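Local atomic coordinates of FEZ-1 protein (Fluoribacter gormanii, PDB entry 5WCK), a protein that probably hydrolyses beta-lactam antibiotics as a monomeric subclass B3 metallo-beta-lactamase with two zinc ions in its active site. Residues Glu194-Ser199 against Asn251-Glu256; Ser107-Ala112 against Ile187-Ile192. The protein carries 2 engineered substitutions. All blocks are in the same frame, centred on the assembly; numbering follows the deposited sequence. Where two conformers were deposited one is given.

Contact 1 (Glu194-Ser199 against Asn251-Glu256); sequences EDYKHS and NDFYTE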
loop_
_atom_site.group_PDB
_atom_site.type_symbol
_atom_site.label_atom_id
_atom_site.label_comp_id
_atom_site.label_asym_id
_atom_site.label_seq_id
_atom_site.Cartn_x
_atom_site.Cartn_y
_atom_site.Cartn_z
ATOM N N GLU A 194 -15.395 14.222 -1.376
ATOM C CA GLU A 194 -16.365 13.274 -0.820
ATOM C C GLU A 194 -15.678 11.928 -0.558
ATOM O O GLU A 194 -15.964 11.246 0.441
ATOM C CB GLU A 194 -17.548 13.122 -1.772
ATOM C CG GLU A 194 -18.314 14.422 -1.972
ATOM C CD GLU A 194 -19.400 14.310 -3.030
ATOM O OE1 GLU A 194 -20.160 13.322 -2.968
ATOM O OE2 GLU A 194 -19.467 15.186 -3.927
ATOM N N ASP A 195 -14.764 11.555 -1.458
ATOM C CA ASP A 195 -14.020 10.303 -1.367
ATOM C C ASP A 195 -13.088 10.303 -0.143
ATOM O O ASP A 195 -13.080 9.332 0.626
ATOM C CB ASP A 195 -13.279 10.022 -2.679
ATOM C CG ASP A 195 -14.141 9.321 -3.723
ATOM O OD1 ASP A 195 -15.374 9.143 -3.497
ATOM O OD2 ASP A 195 -13.579 8.949 -4.771
ATOM N N TYR A 196 -12.312 11.371 0.040
ATOM C CA TYR A 196 -11.458 11.489 1.239
ATOM C C TYR A 196 -12.322 11.387 2.504
ATOM O O TYR A 196 -11.912 10.737 3.492
ATOM C CB TYR A 196 -10.684 12.811 1.252
ATOM C CG TYR A 196 -9.384 12.831 0.486
ATOM C CD1 TYR A 196 -8.225 12.311 1.036
ATOM C CD2 TYR A 196 -9.273 13.462 -0.742
ATOM C CE1 TYR A 196 -7.001 12.378 0.380
ATOM C CE2 TYR A 196 -8.071 13.495 -1.441
ATOM C CZ TYR A 196 -6.920 12.975 -0.862
ATOM O OH TYR A 196 -5.710 13.046 -1.511
ATOM N N LYS A 197 -13.481 12.044 2.497
ATOM C CA LYS A 197 -14.353 12.033 3.692
ATOM C C LYS A 197 -14.840 10.619 3.988
ATOM O O LYS A 197 -14.871 10.185 5.141
ATOM C CB LYS A 197 -15.498 13.033 3.523
ATOM C CG LYS A 197 -15.023 14.475 3.516
ATOM C CD LYS A 197 -16.077 15.483 3.105
ATOM C CE LYS A 197 -15.502 16.854 2.830
ATOM N NZ LYS A 197 -16.588 17.795 2.434
ATOM N N HIS A 198 -15.187 9.882 2.938
ATOM C CA HIS A 198 -15.576 8.493 3.084
ATOM C C HIS A 198 -14.418 7.673 3.655
ATOM O O HIS A 198 -14.614 6.858 4.555
ATOM C CB HIS A 198 -16.057 7.914 1.748
ATOM C CG HIS A 198 -16.392 6.472 1.838
ATOM N ND1 HIS A 198 -17.503 6.018 2.534
ATOM C CD2 HIS A 198 -15.758 5.383 1.366
ATOM C CE1 HIS A 198 -17.539 4.696 2.450
ATOM N NE2 HIS A 198 -16.484 4.283 1.770
ATOM N N SER A 199 -13.203 7.887 3.134
ATOM C CA SER A 199 -12.031 7.172 3.626
ATOM C C SER A 199 -11.833 7.435 5.125
ATOM O O SER A 199 -11.476 6.537 5.879
ATOM C CB SER A 199 -10.802 7.536 2.881
ATOM O OG SER A 199 -10.849 7.024 1.567
ATOM N N ASN A 251 -7.337 15.231 10.108
ATOM C CA ASN A 251 -7.194 16.635 10.428
ATOM C C ASN A 251 -6.433 17.348 9.296
ATOM O O ASN A 251 -6.808 18.453 8.907
ATOM C CB ASN A 251 -6.538 16.810 11.798
ATOM C CG ASN A 251 -7.505 16.510 12.928
ATOM O OD1 ASN A 251 -8.714 16.653 12.761
ATOM N ND2 ASN A 251 -6.986 16.074 14.069
ATOM N N ASP A 252 -5.371 16.726 8.760
ATOM C CA ASP A 252 -4.583 17.293 7.650
ATOM C C ASP A 252 -5.486 17.546 6.430
ATOM O O ASP A 252 -5.346 18.566 5.744
ATOM C CB ASP A 252 -3.419 16.385 7.256
ATOM C CG ASP A 252 -2.306 16.265 8.288
ATOM O OD1 ASP A 252 -2.284 17.092 9.230
ATOM O OD2 ASP A 252 -1.464 15.309 8.158
ATOM N N PHE A 253 -6.399 16.615 6.150
ATOM C CA PHE A 253 -7.304 16.759 5.032
ATOM C C PHE A 253 -8.185 17.996 5.246
ATOM O O PHE A 253 -8.322 18.839 4.339
ATOM C CB PHE A 253 -8.161 15.507 4.804
ATOM C CG PHE A 253 -9.327 15.774 3.889
ATOM C CD1 PHE A 253 -9.166 15.805 2.514
ATOM C CD2 PHE A 253 -10.581 16.064 4.398
ATOM C CE1 PHE A 253 -10.223 16.120 1.685
ATOM C CE2 PHE A 253 -11.647 16.361 3.569
ATOM C CZ PHE A 253 -11.466 16.392 2.212
ATOM N N TYR A 254 -8.781 18.119 6.436
ATOM C CA TYR A 254 -9.656 19.254 6.725
ATOM C C TYR A 254 -8.881 20.569 6.797
ATOM O O TYR A 254 -9.418 21.622 6.443
ATOM C CB TYR A 254 -10.523 19.000 7.956
ATOM C CG TYR A 254 -11.776 18.227 7.634
ATOM C CD1 TYR A 254 -12.916 18.876 7.190
ATOM C CD2 TYR A 254 -11.800 16.848 7.680
ATOM C CE1 TYR A 254 -14.057 18.178 6.852
ATOM C CE2 TYR A 254 -12.926 16.133 7.344
ATOM C CZ TYR A 254 -14.059 16.800 6.930
ATOM O OH TYR A 254 -15.159 16.082 6.610
ATOM N N THR A 255 -7.624 20.525 7.235
ATOM C CA THR A 255 -6.771 21.699 7.209
ATOM C C THR A 255 -6.564 22.174 5.759
ATOM O O THR A 255 -6.583 23.397 5.483
ATOM C CB THR A 255 -5.433 21.439 7.910
ATOM O OG1 THR A 255 -5.733 21.232 9.290
ATOM C CG2 THR A 255 -4.474 22.605 7.756
ATOM N N GLU A 256 -6.309 21.235 4.850
ATOM C CA GLU A 256 -6.066 21.578 3.440
ATOM C C GLU A 256 -7.371 22.065 2.798
ATOM O O GLU A 256 -7.370 22.997 2.005
ATOM C CB GLU A 256 -5.461 20.406 2.670
ATOM C CG GLU A 256 -5.154 20.724 1.233
ATOM C CD GLU A 256 -4.171 21.862 0.958
ATOM O OE1 GLU A 256 -4.205 22.383 -0.191
ATOM O OE2 GLU A 256 -3.362 22.211 1.873
#
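Tyr196 and Phe253 make the tight half of this helix-helix contact. CB of Tyr196 sits over one face of the Phe253 ring, 3.4 Å from CE1, in a CH-pi contact displaced toward the ring's rim. The two rings lie at 23° to one another but are slid apart, their centroids separated by 5.1 Å, so the overlap is mainly with the root of the tyrosine, CB and CG, and little with the far end of its ring. Phe253 reaches across because its CG stands anti to the backbone N (chi1 165°), and a large apolar ring suits helices whose segment axes come no nearer than 10.9 Å. The end of the Tyr196 ring leads away from helix 239-262, and its OH hydrogen-bonds to Gly176 O.

The looser side, nearer solvent, pairs partly exposed Lys197 with exposed Tyr254. The extended lysine chain crosses the tyrosine at about a right angle, its CG in van der Waals contact with Tyr254 OH at 3.5 Å; its methylenes pass that hydroxyl and the border of the Phe253 ring.

The segments run nearly antiparallel, at 157°. Helix 239-262 thus packs along helix 192-204, where Phe253 also touches Ala193 and Ile200, and Tyr196 meets the loop bearing Tyr181.

Contact 2 (Ser107-Ala112 against Ile187-Ile192); sequences SDFHYA and ITYPKI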
loop_
_atom_site.group_PDB
_atom_site.type_symbol
_atom_site.label_atom_id
_atom_site.label_comp_id
_atom_site.label_asym_id
_atom_site.label_seq_id
_atom_site.Cartn_x
_atom_site.Cartn_y
_atom_site.Cartn_z
ATOM N N SER A 107 -3.773 8.311 -17.720
ATOM C CA SER A 107 -5.151 8.644 -17.391
ATOM C C SER A 107 -5.312 9.196 -15.962
ATOM O O SER A 107 -6.428 9.381 -15.493
ATOM C CB SER A 107 -6.079 7.486 -17.595
ATOM O OG SER A 107 -5.843 6.465 -16.618
ATOM N N ASP A 108 -4.206 9.449 -15.269
ATOM C CA ASP A 108 -4.281 9.878 -13.863
ATOM C C ASP A 108 -5.032 11.212 -13.782
ATOM O O ASP A 108 -4.745 12.144 -14.542
ATOM C CB ASP A 108 -2.874 10.004 -13.287
ATOM C CG ASP A 108 -2.837 10.220 -11.783
ATOM O OD1 ASP A 108 -3.181 11.345 -11.329
ATOM O OD2 ASP A 108 -2.453 9.257 -11.094
ATOM N N PHE A 109 -5.977 11.315 -12.839
ATOM C CA PHE A 109 -6.809 12.509 -12.719
ATOM C C PHE A 109 -5.984 13.758 -12.470
ATOM O O PHE A 109 -6.458 14.874 -12.780
ATOM C CB PHE A 109 -7.865 12.386 -11.610
ATOM C CG PHE A 109 -7.348 12.626 -10.206
ATOM C CD1 PHE A 109 -6.860 11.578 -9.443
ATOM C CD2 PHE A 109 -7.380 13.900 -9.646
ATOM C CE1 PHE A 109 -6.396 11.802 -8.154
ATOM C CE2 PHE A 109 -6.909 14.118 -8.359
ATOM C CZ PHE A 109 -6.427 13.065 -7.621
ATOM N N HIS A 110 -4.794 13.604 -11.869
ATOM C CA HIS A 110 -3.978 14.729 -11.487
ATOM C C HIS A 110 -2.698 14.839 -12.317
ATOM O O HIS A 110 -2.296 15.957 -12.654
ATOM C CB HIS A 110 -3.625 14.683 -9.993
ATOM C CG HIS A 110 -3.010 15.957 -9.550
ATOM N ND1 HIS A 110 -3.760 17.079 -9.272
ATOM C CD2 HIS A 110 -1.732 16.315 -9.396
ATOM C CE1 HIS A 110 -2.950 18.059 -8.958
ATOM N NE2 HIS A 110 -1.715 17.626 -9.033
ATOM N N TYR A 111 -2.052 13.695 -12.605
ATOM C CA TYR A 111 -0.659 13.649 -13.135
ATOM C C TYR A 111 -0.630 13.223 -14.614
ATOM O O TYR A 111 0.443 12.938 -15.143
ATOM C CB TYR A 111 0.215 12.702 -12.310
ATOM C CG TYR A 111 0.396 13.129 -10.873
ATOM C CD1 TYR A 111 1.200 14.202 -10.533
ATOM C CD2 TYR A 111 -0.275 12.458 -9.859
ATOM C CE1 TYR A 111 1.357 14.589 -9.206
ATOM C CE2 TYR A 111 -0.167 12.863 -8.538
ATOM C CZ TYR A 111 0.650 13.925 -8.208
ATOM O OH TYR A 111 0.798 14.343 -6.907
ATOM N N ALA A 112 -1.789 13.231 -15.291
ATOM C CA ALA A 112 -1.871 12.835 -16.733
ATOM C C ALA A 112 -0.850 13.603 -17.578
ATOM O O ALA A 112 -0.290 13.032 -18.537
ATOM C CB ALA A 112 -3.265 13.049 -17.251
ATOM N N ILE A 187 -12.009 19.388 -11.643
ATOM C CA ILE A 187 -12.572 19.213 -12.994
ATOM C C ILE A 187 -12.565 17.752 -13.444
ATOM O O ILE A 187 -13.517 17.325 -14.128
ATOM C CB ILE A 187 -11.794 20.112 -13.971
ATOM C CG1 ILE A 187 -11.944 21.596 -13.633
ATOM C CG2 ILE A 187 -12.135 19.803 -15.428
ATOM C CD1 ILE A 187 -13.337 22.164 -13.831
ATOM N N THR A 188 -11.511 16.989 -13.098
ATOM C CA THR A 188 -11.379 15.620 -13.596
ATOM C C THR A 188 -11.957 14.590 -12.613
ATOM O O THR A 188 -12.354 13.501 -13.012
ATOM C CB THR A 188 -9.916 15.308 -13.919
ATOM O OG1 THR A 188 -9.160 15.471 -12.713
ATOM C CG2 THR A 188 -9.365 16.205 -15.011
ATOM N N TYR A 189 -11.952 14.930 -11.319
ATOM C CA TYR A 189 -12.338 14.018 -10.222
ATOM C C TYR A 189 -13.240 14.769 -9.259
ATOM O O TYR A 189 -12.848 15.115 -8.152
ATOM C CB TYR A 189 -11.054 13.503 -9.574
ATOM C CG TYR A 189 -11.141 12.473 -8.467
ATOM C CD1 TYR A 189 -12.300 11.780 -8.143
ATOM C CD2 TYR A 189 -9.996 12.199 -7.732
ATOM C CE1 TYR A 189 -12.327 10.851 -7.110
ATOM C CE2 TYR A 189 -9.992 11.246 -6.729
ATOM C CZ TYR A 189 -11.169 10.606 -6.380
ATOM O OH TYR A 189 -11.147 9.667 -5.380
ATOM N N PRO A 190 -14.488 15.090 -9.656
ATOM C CA PRO A 190 -15.333 15.944 -8.833
ATOM C C PRO A 190 -15.609 15.430 -7.416
ATOM O O PRO A 190 -15.801 16.245 -6.499
ATOM C CB PRO A 190 -16.650 16.016 -9.623
ATOM C CG PRO A 190 -16.237 15.720 -11.048
ATOM C CD PRO A 190 -15.078 14.765 -10.968
ATOM N N LYS A 191 -15.612 14.107 -7.250
ATOM C CA LYS A 191 -15.956 13.534 -5.925
ATOM C C LYS A 191 -14.709 13.377 -5.039
ATOM O O LYS A 191 -14.780 12.703 -3.996
ATOM C CB LYS A 191 -16.646 12.184 -6.106
ATOM C CG LYS A 191 -18.033 12.296 -6.729
ATOM C CD LYS A 191 -18.820 11.019 -6.757
ATOM C CE LYS A 191 -20.221 11.258 -7.281
ATOM N NZ LYS A 191 -20.991 9.995 -7.366
ATOM N N ILE A 192 -13.579 13.987 -5.414
ATOM C CA ILE A 192 -12.332 13.797 -4.654
ATOM C C ILE A 192 -12.557 14.067 -3.156
ATOM O O ILE A 192 -12.121 13.246 -2.344
ATOM C CB ILE A 192 -11.159 14.629 -5.222
ATOM C CG1 ILE A 192 -9.846 14.329 -4.482
ATOM C CG2 ILE A 192 -11.467 16.121 -5.282
ATOM C CD1 ILE A 192 -8.640 14.938 -5.123
#
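Two loops near the dinuclear zinc site of this metallo-beta-lactamase fold meet here, one following helix 95-103 and the other leading into helix 192-204, with Phe109 as the shared centre. The Phe109 side chain is about 6 Å from that of zinc ligand His73 at the nearest atoms. Tyr189 presents its edge to the Phe109 face in a T-shaped pair, planes at 71° and centroids 4.7 Å apart; its CD2 stands over the middle of the phenylalanine ring, 3.6 Å from CD1. With CG anti to the backbone N (chi1 -176°), Tyr189 also lays one face over Ile192 CA, and CD1 of that isoleucine reaches Phe109 CE2 at 3.8 Å. His110 CB covers the opposite face of Phe109, toward its rim.

At the ring's edge Thr188 adds a polar link: OG1 donates to Phe109 O over 2.8 Å, approaching 26° out of the carbonyl plane. In the loop bearing Phe109, Asp108 OD1 accepts from His110 N at 2.8 Å, an Asx turn, and from Tyr111 N at 2.9 Å, which completes an Asx motif. A short carboxylate fits there because it can take two amides that follow it.

Phenylalanine supplies an apolar ring with two usable faces, whereas Tyr189 adds a hydroxyl that hydrogen-bonds to Asp195 OD2. The chemistry therefore implies a mixed junction: aromatic and aliphatic packing fills the middle, and the threonine hydroxyl, which also meets Asn186 OD1, links the two loops.

Overall arrangement
From the N terminus, the chain passes through the zinc ligands His71, His73, Asp75 and His76 and helix 95-103 before reaching 107-112. Contact 2 closes a loop of 74 intervening residues, containing strands 126-128 to 165-172 and no helix, when 187-192 returns. Contact 1 opens directly afterwards on helix 192-204 and closes on helix 239-262 across a largely helical stretch. The two loops run in series, neither nesting nor crossing. Their centres lie 16 Å apart, and the Tyr189-Asp195 bond links them. Together they tie the loop after helix 95-103, through helix 192-204, to the C-terminal helix.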